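Local coordinates for alpha-glucosidase (Pseudoalteromonas sp. K8, PDB 5HQA), which hydrolyses alpha-glucosides as a family 97 glycoside hydrolase and binds the inhibitor acarbose in its glycan pocket, at residues A[280-293]-A[310-322]. Sequence-based numbering, arbitrary orientation. Where two conformers were deposited one is given.
Sequences WGSGDKHGATTKNT and VEGWNTGWDGDWF. With AC1 (4,6-dideoxy-4-{[(1S,4R,5S,6S)-4,5,6-trihydroxy-3-(hydroxymethyl)cyclohex-2-en-1-yl]amino}-alpha-D-glucopyranose), chain B; FMT (formic acid), chain J.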
# COMPACT_ATOMS: atom_id res chain seq x y z
N TRP A 280 -12.19 23.43 3.47
CA TRP A 280 -13.15 22.39 3.12
C TRP A 280 -14.57 22.88 3.33
O TRP A 280 -15.46 22.59 2.52
CB TRP A 280 -12.91 21.13 3.95
CG TRP A 280 -11.77 20.23 3.53
CD1 TRP A 280 -11.81 19.24 2.59
CD2 TRP A 280 -10.45 20.21 4.08
NE1 TRP A 280 -10.59 18.61 2.50
CE2 TRP A 280 -9.73 19.19 3.41
CE3 TRP A 280 -9.79 20.96 5.06
CZ2 TRP A 280 -8.39 18.89 3.69
CZ3 TRP A 280 -8.46 20.66 5.35
CH2 TRP A 280 -7.77 19.64 4.66
N GLY A 281 -14.80 23.61 4.42
CA GLY A 281 -16.12 24.13 4.72
C GLY A 281 -16.44 25.36 3.91
O GLY A 281 -15.60 25.93 3.22
N SER A 282 -17.70 25.78 4.00
CA SER A 282 -18.19 26.86 3.16
C SER A 282 -17.58 28.20 3.60
O SER A 282 -17.05 28.34 4.70
CB SER A 282 -19.71 26.94 3.22
OG SER A 282 -20.13 27.24 4.54
N GLY A 283 -17.65 29.18 2.71
CA GLY A 283 -17.17 30.50 3.02
C GLY A 283 -16.37 31.08 1.88
O GLY A 283 -16.30 30.50 0.79
N ASP A 284 -15.74 32.23 2.15
CA ASP A 284 -15.03 32.98 1.12
C ASP A 284 -13.85 32.22 0.53
O ASP A 284 -13.40 32.56 -0.57
CB ASP A 284 -14.53 34.31 1.70
CG ASP A 284 -15.67 35.23 2.11
OD1 ASP A 284 -16.79 35.06 1.58
OD2 ASP A 284 -15.44 36.11 2.97
N LYS A 285 -13.32 31.22 1.23
CA LYS A 285 -12.17 30.47 0.75
C LYS A 285 -12.52 29.03 0.40
O LYS A 285 -11.62 28.20 0.26
CB LYS A 285 -11.04 30.51 1.78
CG LYS A 285 -10.44 31.90 2.02
CD LYS A 285 -9.49 31.89 3.22
CE LYS A 285 -8.48 30.74 3.14
NZ LYS A 285 -7.69 30.56 4.40
N HIS A 286 -13.81 28.72 0.27
CA HIS A 286 -14.23 27.35 0.01
C HIS A 286 -13.58 26.81 -1.26
O HIS A 286 -13.65 27.45 -2.32
CB HIS A 286 -15.76 27.29 -0.11
CG HIS A 286 -16.30 25.89 -0.14
ND1 HIS A 286 -17.47 25.57 -0.81
CD2 HIS A 286 -15.84 24.74 0.40
CE1 HIS A 286 -17.70 24.28 -0.66
NE2 HIS A 286 -16.73 23.75 0.07
N GLY A 287 -12.94 25.65 -1.16
CA GLY A 287 -12.28 25.09 -2.34
C GLY A 287 -13.27 24.56 -3.37
O GLY A 287 -13.14 24.83 -4.57
N ALA A 288 -14.27 23.81 -2.91
CA ALA A 288 -15.14 23.02 -3.79
C ALA A 288 -16.29 23.88 -4.31
O ALA A 288 -17.43 23.79 -3.87
CB ALA A 288 -15.67 21.80 -3.05
N THR A 289 -15.98 24.72 -5.29
CA THR A 289 -17.01 25.49 -5.98
C THR A 289 -17.07 25.06 -7.44
O THR A 289 -16.12 24.51 -7.99
CB THR A 289 -16.73 26.99 -5.91
OG1 THR A 289 -15.61 27.31 -6.76
CG2 THR A 289 -16.42 27.41 -4.49
N THR A 290 -18.22 25.35 -8.06
CA THR A 290 -18.38 25.08 -9.48
C THR A 290 -17.28 25.76 -10.29
O THR A 290 -16.63 25.14 -11.14
CB THR A 290 -19.76 25.56 -9.94
OG1 THR A 290 -20.77 24.93 -9.13
CG2 THR A 290 -20.00 25.20 -11.40
N LYS A 291 -17.04 27.05 -10.02
CA LYS A 291 -16.04 27.81 -10.75
C LYS A 291 -14.65 27.19 -10.59
O LYS A 291 -13.92 27.02 -11.57
CB LYS A 291 -16.04 29.25 -10.26
CG LYS A 291 -14.94 30.13 -10.82
CD LYS A 291 -15.13 31.58 -10.35
CE LYS A 291 -14.12 32.53 -10.97
NZ LYS A 291 -12.73 32.26 -10.49
N ASN A 292 -14.26 26.87 -9.35
CA ASN A 292 -12.95 26.28 -9.13
C ASN A 292 -12.83 24.92 -9.81
O ASN A 292 -11.80 24.62 -10.43
CB ASN A 292 -12.66 26.14 -7.63
CG ASN A 292 -12.26 27.46 -6.98
OD1 ASN A 292 -11.86 28.40 -7.66
ND2 ASN A 292 -12.36 27.52 -5.65
N THR A 293 -13.88 24.10 -9.72
CA THR A 293 -13.81 22.77 -10.31
C THR A 293 -13.67 22.86 -11.82
O THR A 293 -12.87 22.12 -12.42
CB THR A 293 -15.04 21.95 -9.92
OG1 THR A 293 -15.11 21.84 -8.49
CG2 THR A 293 -14.97 20.56 -10.52
N VAL A 310 -12.23 16.47 -5.89
CA VAL A 310 -12.71 17.67 -5.19
C VAL A 310 -13.17 17.26 -3.80
O VAL A 310 -14.12 16.47 -3.67
CB VAL A 310 -13.85 18.37 -5.95
CG1 VAL A 310 -14.26 19.60 -5.19
CG2 VAL A 310 -13.42 18.74 -7.36
N GLU A 311 -12.52 17.80 -2.78
CA GLU A 311 -12.90 17.56 -1.39
C GLU A 311 -13.63 18.78 -0.83
O GLU A 311 -13.32 19.93 -1.18
CB GLU A 311 -11.68 17.25 -0.51
CG GLU A 311 -10.92 16.03 -0.98
CD GLU A 311 -9.87 15.57 0.00
OE1 GLU A 311 -9.64 16.27 1.01
OE2 GLU A 311 -9.26 14.51 -0.25
N GLY A 312 -14.60 18.53 0.04
CA GLY A 312 -15.40 19.59 0.59
C GLY A 312 -16.62 19.94 -0.22
O GLY A 312 -17.17 21.04 -0.05
N TRP A 313 -17.06 19.05 -1.11
CA TRP A 313 -18.19 19.33 -1.98
C TRP A 313 -19.53 19.12 -1.28
O TRP A 313 -20.53 19.72 -1.68
CB TRP A 313 -18.12 18.44 -3.23
CG TRP A 313 -18.31 16.99 -2.90
CD1 TRP A 313 -17.34 16.09 -2.55
CD2 TRP A 313 -19.56 16.27 -2.85
NE1 TRP A 313 -17.90 14.86 -2.29
CE2 TRP A 313 -19.26 14.95 -2.47
CE3 TRP A 313 -20.89 16.63 -3.09
CZ2 TRP A 313 -20.25 13.97 -2.33
CZ3 TRP A 313 -21.88 15.66 -2.95
CH2 TRP A 313 -21.55 14.34 -2.57
N ASN A 314 -19.56 18.29 -0.24
CA ASN A 314 -20.80 17.85 0.39
C ASN A 314 -20.97 18.53 1.74
O ASN A 314 -19.98 18.88 2.40
CB ASN A 314 -20.78 16.33 0.59
CG ASN A 314 -19.54 15.85 1.35
OD1 ASN A 314 -18.42 16.30 1.10
ND2 ASN A 314 -19.75 14.94 2.29
N THR A 315 -22.22 18.71 2.17
CA THR A 315 -22.45 19.40 3.43
C THR A 315 -21.94 18.57 4.61
O THR A 315 -21.96 17.33 4.60
CB THR A 315 -23.93 19.72 3.61
OG1 THR A 315 -24.69 18.51 3.71
CG2 THR A 315 -24.44 20.54 2.44
N GLY A 316 -21.44 19.27 5.63
CA GLY A 316 -20.95 18.63 6.83
C GLY A 316 -19.54 19.03 7.23
O GLY A 316 -19.08 18.66 8.31
N TRP A 317 -18.85 19.78 6.37
CA TRP A 317 -17.48 20.18 6.67
C TRP A 317 -17.38 21.44 7.52
O TRP A 317 -16.30 21.73 8.03
CB TRP A 317 -16.68 20.40 5.38
CG TRP A 317 -16.45 19.15 4.57
CD1 TRP A 317 -17.29 18.61 3.64
CD2 TRP A 317 -15.30 18.29 4.62
NE1 TRP A 317 -16.74 17.47 3.10
CE2 TRP A 317 -15.51 17.25 3.68
CE3 TRP A 317 -14.11 18.30 5.35
CZ2 TRP A 317 -14.59 16.23 3.46
CZ3 TRP A 317 -13.18 17.27 5.14
CH2 TRP A 317 -13.43 16.25 4.20
N ASP A 318 -18.47 22.20 7.67
CA ASP A 318 -18.36 23.47 8.38
C ASP A 318 -17.99 23.25 9.84
O ASP A 318 -18.49 22.33 10.50
CB ASP A 318 -19.67 24.24 8.29
CG ASP A 318 -19.91 24.81 6.92
OD1 ASP A 318 -19.31 24.31 5.94
OD2 ASP A 318 -20.71 25.76 6.81
N GLY A 319 -17.13 24.13 10.35
CA GLY A 319 -16.71 24.08 11.73
C GLY A 319 -15.39 23.37 11.88
O GLY A 319 -14.38 23.78 11.29
N ASP A 320 -15.39 22.28 12.63
CA ASP A 320 -14.21 21.44 12.79
C ASP A 320 -14.57 20.06 12.24
O ASP A 320 -15.18 19.25 12.93
CB ASP A 320 -13.78 21.37 14.26
CG ASP A 320 -12.38 20.82 14.44
OD1 ASP A 320 -11.88 20.15 13.51
OD2 ASP A 320 -11.79 21.04 15.52
N TRP A 321 -14.21 19.81 10.97
CA TRP A 321 -14.72 18.62 10.29
C TRP A 321 -14.25 17.32 10.94
O TRP A 321 -14.92 16.30 10.79
CB TRP A 321 -14.35 18.65 8.81
CG TRP A 321 -12.87 18.60 8.53
CD1 TRP A 321 -12.05 19.67 8.31
CD2 TRP A 321 -12.04 17.43 8.45
NE1 TRP A 321 -10.76 19.23 8.09
CE2 TRP A 321 -10.73 17.87 8.18
CE3 TRP A 321 -12.28 16.06 8.58
CZ2 TRP A 321 -9.66 16.98 8.03
CZ3 TRP A 321 -11.22 15.18 8.44
CH2 TRP A 321 -9.92 15.64 8.17
N PHE A 322 -13.13 17.35 11.68
CA PHE A 322 -12.66 16.15 12.39
C PHE A 322 -13.74 15.62 13.33
O PHE A 322 -13.77 14.41 13.62
CB PHE A 322 -11.37 16.47 13.17
CG PHE A 322 -10.79 15.29 13.96
CD1 PHE A 322 -11.18 15.05 15.28
CD2 PHE A 322 -9.82 14.47 13.40
CE1 PHE A 322 -10.65 13.98 16.00
CE2 PHE A 322 -9.28 13.40 14.12
CZ PHE A 322 -9.70 13.16 15.41
C1 AC1 B . -5.41 13.92 10.44
O2 AC1 B . -4.32 11.82 10.76
C2 AC1 B . -5.25 12.50 9.92
C4A AC1 B . -7.71 14.31 2.97
C3 AC1 B . -4.81 12.49 8.48
O3 AC1 B . -4.61 11.13 8.03
C4 AC1 B . -5.83 13.20 7.63
N4A AC1 B . -5.63 12.99 6.16
C5 AC1 B . -5.58 14.65 8.04
O5 AC1 B . -6.08 14.81 9.44
C6 AC1 B . -6.25 15.67 7.18
C1B AC1 B . -6.87 12.60 5.40
C2B AC1 B . -6.50 12.31 3.80
O2B AC1 B . -5.38 11.42 3.78
C3B AC1 B . -6.29 13.51 3.10
O3B AC1 B . -5.78 13.30 1.76
O4 AC1 B . -7.49 15.58 2.38
C5B AC1 B . -8.38 14.47 4.23
C7B AC1 B . -7.94 13.54 5.49
C6B AC1 B . -9.82 15.02 4.19
O6B AC1 B . -10.65 14.01 3.71
C FMT J . -12.42 23.54 6.61
O1 FMT J . -11.36 24.00 6.21
O2 FMT J . -13.45 24.19 6.83
O HOH W 1 -13.45 22.56 -0.47
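The five-membered ring of W280 lies over the six-membered ring of W317 in an offset stack, centroids 4.3 Å apart and planes at 11°. W321 comes to the same face of W280, but tilted at 54°, with its NE1 3.6 Å from W280 CE3. W280 CG lies anti to the carbonyl carbon (chi1 -79°), and rotation about CB-CG turns NE1 to E311. Beyond this cluster A288 CB packs tightly on V310 CG1, at 3.4 Å.

W280 NE1 donates to E311 OE1 at 2.9 Å, nearly straight and in the indole plane, and meets the anti lone pair of that oxygen. E311 OE1 also accepts from O4 of AC1, the cyclohexene-bearing acarbose unit, at 2.6 Å; E311 OE2 forms a salt bridge with K386. With an alanine for W280, W317 would probably lose its stacking partner and E311 OE1 one of its two donors here, leaving it less well placed for AC1 O4.

H286 NE2 donates to G312 O at 2.7 Å, in its ring plane; D336 holds ND1. At the exposed edge D318 takes S282 with both oxygens: OD1 accepts from the backbone N, OD2 from OG at 2.8 Å.

The loop after strand 307-310 meets the segment leading into helix 290-303. W280, E311, W317 and W321 form an aromatic and acidic wall of the glycan pocket in the TIM-barrel-type catalytic domain.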